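Local coordinates for invertase/pectin methylesterase inhibitor family protein (Arabidopsis thaliana, PDB 1X91) that inhibits pectin methylesterases from flowers, siliques and leaves, at residues S9-K14 against L144-M149; R48-L53 against S81-L86; K69-S74 against D117-L122. The protein carries 1 engineered substitution. All coordinates share one frame; numbering follows the deposited sequence.

Interaction 1 of 3, residues S9-K14 against L144-M149; sequences STICDK and LVISNM
Ile11 reaches from the N-terminal alpha-hairpin extension onto the four-helix bundle and meets Val145, Ile146 and Met149 of helix 127-149. Its CG1 is anti to the backbone N (chi1 -155°) and lies 3.4 Å from CG1 of Val145. The two side chains slide past each other in opposite directions. CD1 of Ile11 extends further and stops 3.3 Å from CE of Met149. The methionine chain is bent at chi3 (-44°), which places that methyl. Both carbon pairs are tighter than normal van der Waals contact. CD1 of Ile11 also lies 3.7 Å from CG1 of Ile146. An alanine in place of Ile11 would probably open a gap against Val145 and Ile146 and leave the Met149 methyl without its partner across the contact. Lys14 adds the outer edge of the contact. Its chain crosses Val145 at about a right angle, with Lys14 CE 3.9 Å from Val145 CG1. On the bundle side, Ile146 packs on Leu37, Ala38 and Thr41 of helix 34-62, and Met149 on Leu34. On the hairpin side, Ile11 rests on Leu25 of helix 18-27, and the disulfide from Cys12 to Cys21 ties the loop to that helix. The hairpin extension is required for inhibitory activity. The bent end of Lys14 forms a salt bridge beside the contact: Lys14 NZ lies 2.8 Å from Asp13 OD1, on the syn lone pair of that oxygen.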
ATOM      1  N   SER A   9       5.207  18.888  -5.092  1.00 22.31           N
ATOM      2  CA  SER A   9       4.645  19.296  -6.385  1.00 22.65           C
ATOM      3  C   SER A   9       5.201  18.522  -7.585  1.00 23.01           C
ATOM      4  O   SER A   9       4.584  18.569  -8.670  1.00 21.88           O
ATOM      5  CB  SER A   9       4.786  20.817  -6.624  1.00 23.18           C
ATOM      6  OG  SER A   9       6.150  21.203  -6.842  1.00 24.44           O
ATOM      7  N   THR A  10       6.353  17.860  -7.415  1.00 23.54           N
ATOM      8  CA  THR A  10       6.976  17.067  -8.478  1.00 24.18           C
ATOM      9  C   THR A  10       7.332  15.641  -8.112  1.00 23.91           C
ATOM     10  O   THR A  10       7.902  14.932  -8.940  1.00 24.67           O
ATOM     11  CB  THR A  10       8.248  17.750  -9.038  1.00 24.45           C
ATOM     12  OG1 THR A  10       9.240  17.930  -8.009  1.00 26.32           O
ATOM     13  CG2 THR A  10       7.930  19.179  -9.539  1.00 27.06           C
ATOM     14  N   ILE A  11       6.973  15.195  -6.915  1.00 23.26           N
ATOM     15  CA  ILE A  11       7.394  13.887  -6.392  1.00 22.35           C
ATOM     16  C   ILE A  11       6.992  12.629  -7.207  1.00 20.44           C
ATOM     17  O   ILE A  11       7.564  11.553  -7.070  1.00 19.76           O
ATOM     18  CB  ILE A  11       6.842  13.786  -4.946  1.00 22.89           C
ATOM     19  CG1 ILE A  11       7.673  12.829  -4.094  1.00 25.61           C
ATOM     20  CG2 ILE A  11       5.365  13.354  -4.954  1.00 23.85           C
ATOM     21  CD1 ILE A  11       7.204  12.761  -2.652  1.00 26.03           C
ATOM     22  N   CYS A  12       5.999  12.761  -8.070  1.00 19.51           N
ATOM     23  CA  CYS A  12       5.488  11.645  -8.791  1.00 18.90           C
ATOM     24  C   CYS A  12       6.465  11.061  -9.772  1.00 20.20           C
ATOM     25  O   CYS A  12       6.341   9.902 -10.126  1.00 20.83           O
ATOM     26  CB  CYS A  12       4.170  12.011  -9.441  1.00 18.55           C
ATOM     27  SG  CYS A  12       2.910  12.262  -8.147  1.00 17.11           S
ATOM     28  N   ASP A  13       7.456  11.860 -10.189  1.00 21.11           N
ATOM     29  CA  ASP A  13       8.468  11.362 -11.126  1.00 22.71           C
ATOM     30  C   ASP A  13       9.359  10.250 -10.580  1.00 23.20           C
ATOM     31  O   ASP A  13      10.070   9.591 -11.347  1.00 23.62           O
ATOM     32  CB  ASP A  13       9.285  12.520 -11.759  1.00 23.13           C
ATOM     33  CG  ASP A  13      10.001  13.405 -10.761  1.00 25.11           C
ATOM     34  OD1 ASP A  13      10.271  12.998  -9.600  1.00 26.55           O
ATOM     35  OD2 ASP A  13      10.372  14.578 -11.072  1.00 24.42           O
ATOM     36  N   LYS A  14       9.265   9.998  -9.276  1.00 23.20           N
ATOM     37  CA  LYS A  14      10.072   8.998  -8.604  1.00 24.10           C
ATOM     38  C   LYS A  14       9.315   7.708  -8.287  1.00 24.71           C
ATOM     39  O   LYS A  14       9.832   6.836  -7.567  1.00 25.11           O
ATOM     40  CB  LYS A  14      10.640   9.624  -7.353  1.00 23.74           C
ATOM     41  CG  LYS A  14      11.760  10.630  -7.650  1.00 24.74           C
ATOM     42  CD  LYS A  14      12.157  11.400  -6.439  1.00 25.85           C
ATOM     43  CE  LYS A  14      11.187  12.544  -6.117  1.00 26.61           C
ATOM     44  NZ  LYS A  14      11.213  13.709  -7.077  1.00 30.52           N
ATOM     45  N   LEU A 144       7.224   5.639   0.340  1.00 10.71           N
ATOM     46  CA  LEU A 144       8.660   5.418   0.414  1.00 10.60           C
ATOM     47  C   LEU A 144       9.426   6.642  -0.035  1.00 12.03           C
ATOM     48  O   LEU A 144      10.429   7.021   0.586  1.00 12.24           O
ATOM     49  CB  LEU A 144       9.068   4.222  -0.456  1.00 10.62           C
ATOM     50  CG  LEU A 144       8.618   2.827   0.023  1.00 11.49           C
ATOM     51  CD1 LEU A 144       8.995   1.812  -1.028  1.00 14.86           C
ATOM     52  CD2 LEU A 144       9.283   2.579   1.355  1.00 12.00           C
ATOM     53  N   VAL A 145       8.942   7.295  -1.057  1.00 12.24           N
ATOM     54  CA  VAL A 145       9.617   8.488  -1.528  1.00 12.81           C
ATOM     55  C   VAL A 145       9.493   9.605  -0.485  1.00 14.16           C
ATOM     56  O   VAL A 145      10.474  10.256  -0.127  1.00 13.17           O
ATOM     57  CB  VAL A 145       9.031   8.927  -2.890  1.00 12.92           C
ATOM     58  CG1 VAL A 145       9.701  10.227  -3.374  1.00 14.62           C
ATOM     59  CG2 VAL A 145       9.236   7.870  -3.914  1.00 12.62           C
ATOM     60  N   ILE A 146       8.310   9.774   0.084  1.00 12.55           N
ATOM     61  CA  ILE A 146       8.068  10.765   1.122  1.00 13.27           C
ATOM     62  C   ILE A 146       8.894  10.506   2.368  1.00 12.98           C
ATOM     63  O   ILE A 146       9.601  11.408   2.875  1.00 15.95           O
ATOM     64  CB  ILE A 146       6.576  10.862   1.496  1.00 11.79           C
ATOM     65  CG1 ILE A 146       5.699  11.258   0.315  1.00 12.25           C
ATOM     66  CG2 ILE A 146       6.403  11.853   2.650  1.00 13.17           C
ATOM     67  CD1 ILE A 146       4.191  10.902   0.556  1.00 14.61           C
ATOM     68  N   SER A 147       8.853   9.292   2.875  1.00 14.51           N
ATOM     69  CA  SER A 147       9.587   8.971   4.098  1.00 14.37           C
ATOM     70  C   SER A 147      11.109   9.119   3.924  1.00 15.95           C
ATOM     71  O   SER A 147      11.825   9.500   4.869  1.00 16.21           O
ATOM     72  CB  SER A 147       9.226   7.572   4.617  1.00 16.27           C
ATOM     73  OG  SER A 147       9.483   6.546   3.695  1.00 15.00           O
ATOM     74  N   ASN A 148      11.608   8.809   2.725  1.00 16.67           N
ATOM     75  CA  ASN A 148      13.006   9.065   2.394  1.00 18.29           C
ATOM     76  C   ASN A 148      13.394  10.530   2.530  1.00 18.74           C
ATOM     77  O   ASN A 148      14.558  10.834   2.906  1.00 21.54           O
ATOM     78  CB  ASN A 148      13.323   8.568   0.981  1.00 19.60           C
ATOM     79  CG  ASN A 148      14.772   8.729   0.626  1.00 22.62           C
ATOM     80  OD1 ASN A 148      15.149   9.663  -0.073  1.00 25.95           O
ATOM     81  ND2 ASN A 148      15.592   7.828   1.119  1.00 24.12           N
ATOM     82  N   MET A 149      12.466  11.436   2.229  1.00 19.08           N
ATOM     83  CA  MET A 149      12.741  12.875   2.218  1.00 20.44           C
ATOM     84  C   MET A 149      12.572  13.597   3.548  1.00 19.97           C
ATOM     85  O   MET A 149      12.937  14.760   3.684  1.00 20.52           O
ATOM     86  CB  MET A 149      11.866  13.571   1.174  1.00 21.99           C
ATOM     87  CG  MET A 149      12.179  13.119  -0.216  1.00 26.29           C
ATOM     88  SD  MET A 149      11.244  13.951  -1.518  1.00 38.16           S
ATOM     89  CE  MET A 149       9.758  13.954  -0.897  1.00 33.78           C
TER

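Interaction 2 of 3, residues R48-L53 against S81-L86; sequences RATQTL and SAIGNL
Ile83 places CG1 anti to its carbonyl carbon (chi1 -74°), where it meets Ala49. Leu53 holds CG anti to its backbone N (chi1 -176°), and from there its CD2 branch meets the end of Ile83. CG1 of Ile83 lies 3.7 Å from CB of Ala49. CD1 of Ile83 lies 3.9 Å from CD2 of Leu53, and the two side chains cross at about a right angle. The same CD1 comes within 4.1 Å of the backbone CA of Thr50. Leu86 joins from one turn further on, its CD1 4.2 Å from CB of Ala49. The small Ala49 sits at the closest backbone approach, with its CA 6.5 Å from CA of Ile83. The axes of the two short segments run antiparallel, at 160° and 9.9 Å apart, as expected for neighbours in an up-and-down four-helix bundle. The contact itself is apolar. Arg48 O accepts from Thr52 N and, at 2.7 Å, from Thr52 OG1, on opposite faces of its plane. Thr52 OG1 is also bonded to Asn132 ND2, and Thr50 OG1 to Gln46 O. Segment 48-53 lies on helix 34-62 and 81-86 on helix 66-94. Around them, Leu86 reaches Ala108 of helix 98-119, while Thr52 packs on Ile136 of helix 127-149.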
ATOM      1  N   ARG A  48      -7.171   1.031   2.380  1.00 13.07           N
ATOM      2  CA  ARG A  48      -7.212   0.088   1.268  1.00 13.50           C
ATOM      3  C   ARG A  48      -6.867  -1.353   1.665  1.00 14.18           C
ATOM      4  O   ARG A  48      -7.499  -2.291   1.218  1.00 13.61           O
ATOM      5  CB  ARG A  48      -6.292   0.532   0.151  1.00 14.43           C
ATOM      6  CG  ARG A  48      -6.714   1.747  -0.530  1.00 20.24           C
ATOM      7  NE  ARG A  48      -8.317   1.903  -2.207  1.00 36.15           N
ATOM      8  CZ  ARG A  48      -8.602   3.174  -1.912  1.00 41.00           C
ATOM      9  N   ALA A  49      -5.889  -1.518   2.540  1.00 12.70           N
ATOM     10  CA  ALA A  49      -5.435  -2.826   2.987  1.00 12.53           C
ATOM     11  C   ALA A  49      -6.521  -3.495   3.757  1.00 13.15           C
ATOM     12  O   ALA A  49      -6.830  -4.683   3.549  1.00 14.95           O
ATOM     13  CB  ALA A  49      -4.177  -2.665   3.844  1.00 12.56           C
ATOM     14  N   THR A  50      -7.148  -2.730   4.631  0.50 12.84           N
ATOM     15  CA  THR A  50      -8.219  -3.236   5.460  0.50 14.12           C
ATOM     16  C   THR A  50      -9.435  -3.633   4.607  0.50 13.55           C
ATOM     17  O   THR A  50     -10.048  -4.682   4.816  0.50 15.52           O
ATOM     18  CB  THR A  50      -8.580  -2.173   6.495  0.50 14.78           C
ATOM     19  OG1 THR A  50      -7.444  -1.981   7.343  0.50 18.58           O
ATOM     20  CG2 THR A  50      -9.646  -2.688   7.444  0.50 16.37           C
ATOM     21  N   GLN A  51      -9.785  -2.805   3.645  1.00 14.27           N
ATOM     22  CA  GLN A  51     -10.893  -3.136   2.733  1.00 14.46           C
ATOM     23  C   GLN A  51     -10.573  -4.420   1.977  1.00 14.72           C
ATOM     24  O   GLN A  51     -11.474  -5.249   1.714  1.00 15.76           O
ATOM     25  CB  GLN A  51     -11.111  -2.000   1.760  1.00 14.55           C
ATOM     26  CG  GLN A  51     -11.642  -0.693   2.384  1.00 18.23           C
ATOM     27  CD  GLN A  51     -11.254   0.564   1.597  1.00 19.70           C
ATOM     28  OE1 GLN A  51     -10.830   0.487   0.445  1.00 23.42           O
ATOM     29  NE2 GLN A  51     -11.446   1.730   2.210  1.00 21.07           N
ATOM     30  N   THR A  52      -9.327  -4.588   1.566  1.00 15.37           N
ATOM     31  CA  THR A  52      -8.926  -5.726   0.741  1.00 14.44           C
ATOM     32  C   THR A  52      -8.963  -6.998   1.532  1.00 14.67           C
ATOM     33  O   THR A  52      -9.397  -8.050   1.006  1.00 14.92           O
ATOM     34  CB  THR A  52      -7.514  -5.509   0.130  1.00 14.98           C
ATOM     35  OG1 THR A  52      -7.536  -4.294  -0.626  1.00 14.75           O
ATOM     36  CG2 THR A  52      -7.218  -6.597  -0.888  1.00 16.57           C
ATOM     37  N   LEU A  53      -8.490  -6.959   2.778  1.00 14.55           N
ATOM     38  CA  LEU A  53      -8.644  -8.119   3.670  1.00 15.50           C
ATOM     39  C   LEU A  53     -10.126  -8.566   3.765  1.00 16.24           C
ATOM     40  O   LEU A  53     -10.421  -9.763   3.620  1.00 16.48           O
ATOM     41  CB  LEU A  53      -8.041  -7.822   5.059  1.00 17.03           C
ATOM     42  CG  LEU A  53      -8.035  -8.970   6.055  1.00 19.35           C
ATOM     43  CD1 LEU A  53      -7.245 -10.180   5.543  1.00 20.47           C
ATOM     44  CD2 LEU A  53      -7.430  -8.504   7.372  1.00 23.61           C
ATOM     45  N   SER A  81      -0.260  -9.310   7.638  0.50 12.17           N
ATOM     46  CA  SER A  81       1.105  -8.879   7.927  0.50 11.90           C
ATOM     47  C   SER A  81       1.302  -7.458   7.442  0.50 12.23           C
ATOM     48  O   SER A  81       1.916  -6.640   8.131  0.50 11.51           O
ATOM     49  CB  SER A  81       2.112  -9.816   7.268  0.50 12.11           C
ATOM     50  OG  SER A  81       2.148 -11.059   7.961  0.50 14.89           O
ATOM     51  N   ALA A  82       0.787  -7.148   6.266  1.00 11.65           N
ATOM     52  CA  ALA A  82       0.972  -5.806   5.738  1.00 10.56           C
ATOM     53  C   ALA A  82       0.295  -4.770   6.621  1.00 11.42           C
ATOM     54  O   ALA A  82       0.828  -3.690   6.847  1.00 11.62           O
ATOM     55  CB  ALA A  82       0.456  -5.700   4.338  1.00 11.84           C
ATOM     56  N   ILE A  83      -0.892  -5.096   7.112  1.00 11.93           N
ATOM     57  CA  ILE A  83      -1.611  -4.219   8.004  1.00 12.08           C
ATOM     58  C   ILE A  83      -0.805  -3.957   9.265  1.00 11.83           C
ATOM     59  O   ILE A  83      -0.739  -2.824   9.702  1.00 10.59           O
ATOM     60  CB  ILE A  83      -3.062  -4.788   8.290  1.00 13.08           C
ATOM     61  CG1 ILE A  83      -3.896  -4.546   7.041  1.00 14.25           C
ATOM     62  CG2 ILE A  83      -3.689  -4.140   9.479  1.00 15.77           C
ATOM     63  CD1 ILE A  83      -5.103  -5.436   6.957  1.00 16.04           C
ATOM     64  N   GLY A  84      -0.208  -4.991   9.860  1.00 11.42           N
ATOM     65  CA  GLY A  84       0.684  -4.796  10.986  1.00 10.99           C
ATOM     66  C   GLY A  84       1.873  -3.932  10.679  1.00 12.37           C
ATOM     67  O   GLY A  84       2.270  -3.109  11.499  1.00 12.04           O
ATOM     68  N   ASN A  85       2.438  -4.142   9.490  1.00 10.94           N
ATOM     69  CA  ASN A  85       3.585  -3.345   9.055  1.00 11.18           C
ATOM     70  C   ASN A  85       3.191  -1.911   8.894  1.00 11.04           C
ATOM     71  O   ASN A  85       3.962  -1.030   9.308  1.00  9.90           O
ATOM     72  CB  ASN A  85       4.252  -3.899   7.787  1.00 12.06           C
ATOM     73  CG  ASN A  85       5.013  -5.184   8.078  1.00 15.66           C
ATOM     74  OD1 ASN A  85       5.659  -5.278   9.105  1.00 19.17           O
ATOM     75  ND2 ASN A  85       4.949  -6.149   7.181  1.00 19.52           N
ATOM     76  N   LEU A  86       1.994  -1.631   8.388  1.00  9.91           N
ATOM     77  CA  LEU A  86       1.578  -0.225   8.246  1.00  8.30           C
ATOM     78  C   LEU A  86       1.256   0.417   9.583  1.00 10.00           C
ATOM     79  O   LEU A  86       1.523   1.598   9.786  1.00 11.50           O
ATOM     80  CB  LEU A  86       0.402  -0.090   7.272  1.00 10.01           C
ATOM     81  CG  LEU A  86       0.693  -0.464   5.839  1.00  9.37           C
ATOM     82  CD1 LEU A  86      -0.651  -0.694   5.088  1.00 10.99           C
ATOM     83  CD2 LEU A  86       1.479   0.610   5.118  1.00 11.86           C
TER

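Interaction 3 of 3, residues K69-S74 against D117-L122; sequences KLAYRS and DDVKRL
Ala71 is the first residue of 69-74 to touch 117-122, and its CB lies 3.3 Å from the backbone O of Asp118. The same methyl also meets CD1 of Leu122 at 4.0 Å and CG1 of Val119 at 4.2 Å. The backbones are close here, with CA of Ala71 only 5.3 Å from CA of Asp118. Tyr72 comes next. Its CB points away from 117-122, but the ring turns back. CE1 of Tyr72 is 3.8 Å from CG1 of Val119, and the side chains cross at about a right angle. Just beyond CE1, Tyr72 OH lies 4.0 Å from CD1 of Leu122. The hydroxyl has its polar partner in the backbone N of Asp126. Last in the segment, Ser74 faces the carboxylate of Asp118, but OG and OD2 are modelled too close together, and any bond there is doubtful. A type I turn from Val119 to Leu122, with Leu122 N bonded to Val119 O at 3.2 Å, returns Leu122 to the helix. The Cys75-Cys115 disulfide links helix 66-94, which carries 69-74, to helix 98-119, which carries the start of 117-122. Tyr72 also packs on Leu56, Ile59 and Ile60 of helix 34-62, and Val119 on Val125 of the following loop.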
ATOM      1  N   LYS A  69      -8.607 -20.698  -3.726  1.00 16.88           N
ATOM      2  CA  LYS A  69      -8.675 -20.660  -2.267  1.00 18.84           C
ATOM      3  C   LYS A  69      -7.275 -20.536  -1.657  1.00 19.67           C
ATOM      4  O   LYS A  69      -7.085 -19.766  -0.717  1.00 19.98           O
ATOM      5  CB  LYS A  69      -9.441 -21.877  -1.704  1.00 20.53           C
ATOM      6  CG  LYS A  69      -9.732 -21.752  -0.219  1.00 21.60           C
ATOM      7  CD  LYS A  69     -10.598 -22.893   0.348  1.00 23.90           C
ATOM      8  N   LEU A  70      -6.308 -21.249  -2.202  1.00 19.77           N
ATOM      9  CA  LEU A  70      -4.962 -21.227  -1.644  1.00 20.86           C
ATOM     10  C   LEU A  70      -4.382 -19.857  -1.930  1.00 20.62           C
ATOM     11  O   LEU A  70      -3.745 -19.243  -1.050  1.00 22.03           O
ATOM     12  CB  LEU A  70      -4.068 -22.309  -2.237  1.00 20.76           C
ATOM     13  CG  LEU A  70      -2.696 -22.393  -1.553  1.00 24.36           C
ATOM     14  N   ALA A  71      -4.613 -19.348  -3.125  1.00 19.00           N
ATOM     15  CA  ALA A  71      -4.083 -18.032  -3.499  1.00 19.09           C
ATOM     16  C   ALA A  71      -4.646 -16.920  -2.636  1.00 18.50           C
ATOM     17  O   ALA A  71      -3.900 -16.060  -2.151  1.00 18.08           O
ATOM     18  CB  ALA A  71      -4.335 -17.715  -4.967  1.00 19.83           C
ATOM     19  N   TYR A  72      -5.950 -16.885  -2.473  1.00 17.06           N
ATOM     20  CA  TYR A  72      -6.593 -15.840  -1.687  1.00 16.33           C
ATOM     21  C   TYR A  72      -6.252 -15.969  -0.201  1.00 17.36           C
ATOM     22  O   TYR A  72      -6.157 -14.954   0.488  1.00 15.12           O
ATOM     23  CB  TYR A  72      -8.112 -15.788  -1.937  1.00 16.38           C
ATOM     24  CG  TYR A  72      -8.479 -15.399  -3.361  1.00 15.21           C
ATOM     25  CD1 TYR A  72      -7.824 -14.391  -4.055  1.00 15.52           C
ATOM     26  CD2 TYR A  72      -9.495 -16.077  -4.046  1.00 16.00           C
ATOM     27  CE1 TYR A  72      -8.163 -14.064  -5.329  1.00 14.58           C
ATOM     28  CE2 TYR A  72      -9.821 -15.749  -5.317  1.00 15.88           C
ATOM     29  CZ  TYR A  72      -9.176 -14.771  -5.989  1.00 15.19           C
ATOM     30  OH  TYR A  72      -9.535 -14.459  -7.276  1.00 15.55           O
ATOM     31  N   ARG A  73      -6.073 -17.186   0.288  1.00 17.07           N
ATOM     32  CA  ARG A  73      -5.642 -17.414   1.665  1.00 18.22           C
ATOM     33  C   ARG A  73      -4.217 -16.917   1.896  1.00 17.77           C
ATOM     34  O   ARG A  73      -3.936 -16.337   2.953  1.00 18.81           O
ATOM     35  CB  ARG A  73      -5.737 -18.884   2.064  1.00 18.86           C
ATOM     36  CG  ARG A  73      -7.099 -19.316   2.533  1.00 21.99           C
ATOM     37  CD  ARG A  73      -7.143 -20.801   2.878  1.00 25.54           C
ATOM     38  NE  ARG A  73      -8.470 -21.215   3.330  1.00 29.88           N
ATOM     39  N   SER A  74      -3.343 -17.110   0.903  1.00 17.70           N
ATOM     40  CA  SER A  74      -2.001 -16.545   0.934  1.00 18.59           C
ATOM     41  C   SER A  74      -2.107 -15.006   0.962  1.00 17.32           C
ATOM     42  O   SER A  74      -1.343 -14.306   1.707  1.00 16.61           O
ATOM     43  CB  SER A  74      -1.208 -17.005  -0.279  1.00 19.28           C
ATOM     44  OG  SER A  74       0.017 -16.293  -0.405  1.00 27.23           O
ATOM     45  N   ASP A 117       1.544 -11.755  -7.101  0.50 21.81           N
ATOM     46  CA  ASP A 117       2.212 -12.966  -7.603  0.50 23.13           C
ATOM     47  C   ASP A 117       1.465 -14.287  -7.236  0.50 23.76           C
ATOM     48  O   ASP A 117       1.518 -15.269  -7.982  0.50 23.91           O
ATOM     49  CB  ASP A 117       3.662 -13.013  -7.094  0.50 23.29           C
ATOM     50  CG  ASP A 117       4.561 -11.945  -7.741  0.50 24.15           C
ATOM     51  OD1 ASP A 117       4.185 -11.359  -8.779  0.50 24.93           O
ATOM     52  OD2 ASP A 117       5.678 -11.634  -7.267  0.50 27.19           O
ATOM     53  N   ASP A 118       0.757 -14.311  -6.110  1.00 24.86           N
ATOM     54  CA  ASP A 118       0.032 -15.498  -5.675  1.00 25.21           C
ATOM     55  C   ASP A 118      -1.201 -15.728  -6.554  1.00 25.68           C
ATOM     56  O   ASP A 118      -1.659 -16.891  -6.637  1.00 25.61           O
ATOM     57  CB  ASP A 118      -0.488 -15.361  -4.242  1.00 26.64           C
ATOM     58  CG  ASP A 118       0.586 -15.502  -3.158  1.00 27.14           C
ATOM     59  OD1 ASP A 118       1.565 -16.245  -3.324  1.00 27.71           O
ATOM     60  OD2 ASP A 118       0.438 -14.964  -2.037  1.00 31.40           O
ATOM     61  N   VAL A 119      -1.747 -14.655  -7.151  1.00 24.06           N
ATOM     62  CA  VAL A 119      -2.990 -14.730  -7.952  1.00 24.64           C
ATOM     63  C   VAL A 119      -2.748 -14.717  -9.452  1.00 25.47           C
ATOM     64  O   VAL A 119      -3.708 -14.835 -10.226  1.00 25.09           O
ATOM     65  CB  VAL A 119      -4.070 -13.641  -7.595  1.00 23.96           C
ATOM     66  CG1 VAL A 119      -4.452 -13.681  -6.122  1.00 23.43           C
ATOM     67  CG2 VAL A 119      -3.628 -12.255  -7.981  1.00 23.07           C
ATOM     68  N   LYS A 120      -1.481 -14.613  -9.847  1.00 27.12           N
ATOM     69  CA  LYS A 120      -1.097 -14.437 -11.249  1.00 27.66           C
ATOM     70  C   LYS A 120      -1.378 -15.620 -12.126  1.00 27.25           C
ATOM     71  O   LYS A 120      -1.610 -15.446 -13.310  1.00 28.44           O
ATOM     72  CB  LYS A 120       0.404 -14.136 -11.366  1.00 28.42           C
ATOM     73  CG  LYS A 120       1.308 -15.371 -11.184  1.00 29.62           C
ATOM     74  N   ARG A 121      -1.286 -16.818 -11.556  1.00 26.58           N
ATOM     75  CA  ARG A 121      -1.430 -18.052 -12.296  1.00 27.05           C
ATOM     76  C   ARG A 121      -2.872 -18.471 -12.345  1.00 25.31           C
ATOM     77  O   ARG A 121      -3.176 -19.536 -12.917  1.00 28.17           O
ATOM     78  CG  ARG A 121       0.988 -19.024 -11.914  1.00 38.37           C
ATOM     79  N   LEU A 122      -3.763 -17.668 -11.739  1.00 22.36           N
ATOM     80  CA  LEU A 122      -5.182 -17.963 -11.817  1.00 19.96           C
ATOM     81  C   LEU A 122      -5.762 -17.632 -13.206  1.00 18.06           C
ATOM     82  O   LEU A 122      -5.539 -16.592 -13.793  1.00 18.40           O
ATOM     83  CB  LEU A 122      -5.961 -17.256 -10.699  1.00 18.66           C
ATOM     84  CG  LEU A 122      -5.550 -17.576  -9.250  1.00 19.04           C
ATOM     85  CD1 LEU A 122      -6.351 -16.733  -8.287  1.00 18.45           C
ATOM     86  CD2 LEU A 122      -5.703 -19.015  -8.887  1.00 21.79           C
TER

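How the interactions relate
All three contacts involve the four-helix bundle, but interaction 1 has only one side in it. Interactions 2 and 3 share helix 66-94, and their centres are about 17 Å apart. Their nearest atoms are about 7 Å apart, so they do not touch. Along the chain their segments alternate, and both lie inside the loop closed by interaction 1. Interactions 1 and 3 lie on opposite sides of the chain's centre, with their own centres about 31 Å apart. Interactions 1 and 2 are about 22 Å apart between centres. Interaction 1 joins the hairpin extension, needed for inhibition, to the bundle. Interactions 2 and 3 join helices within the bundle.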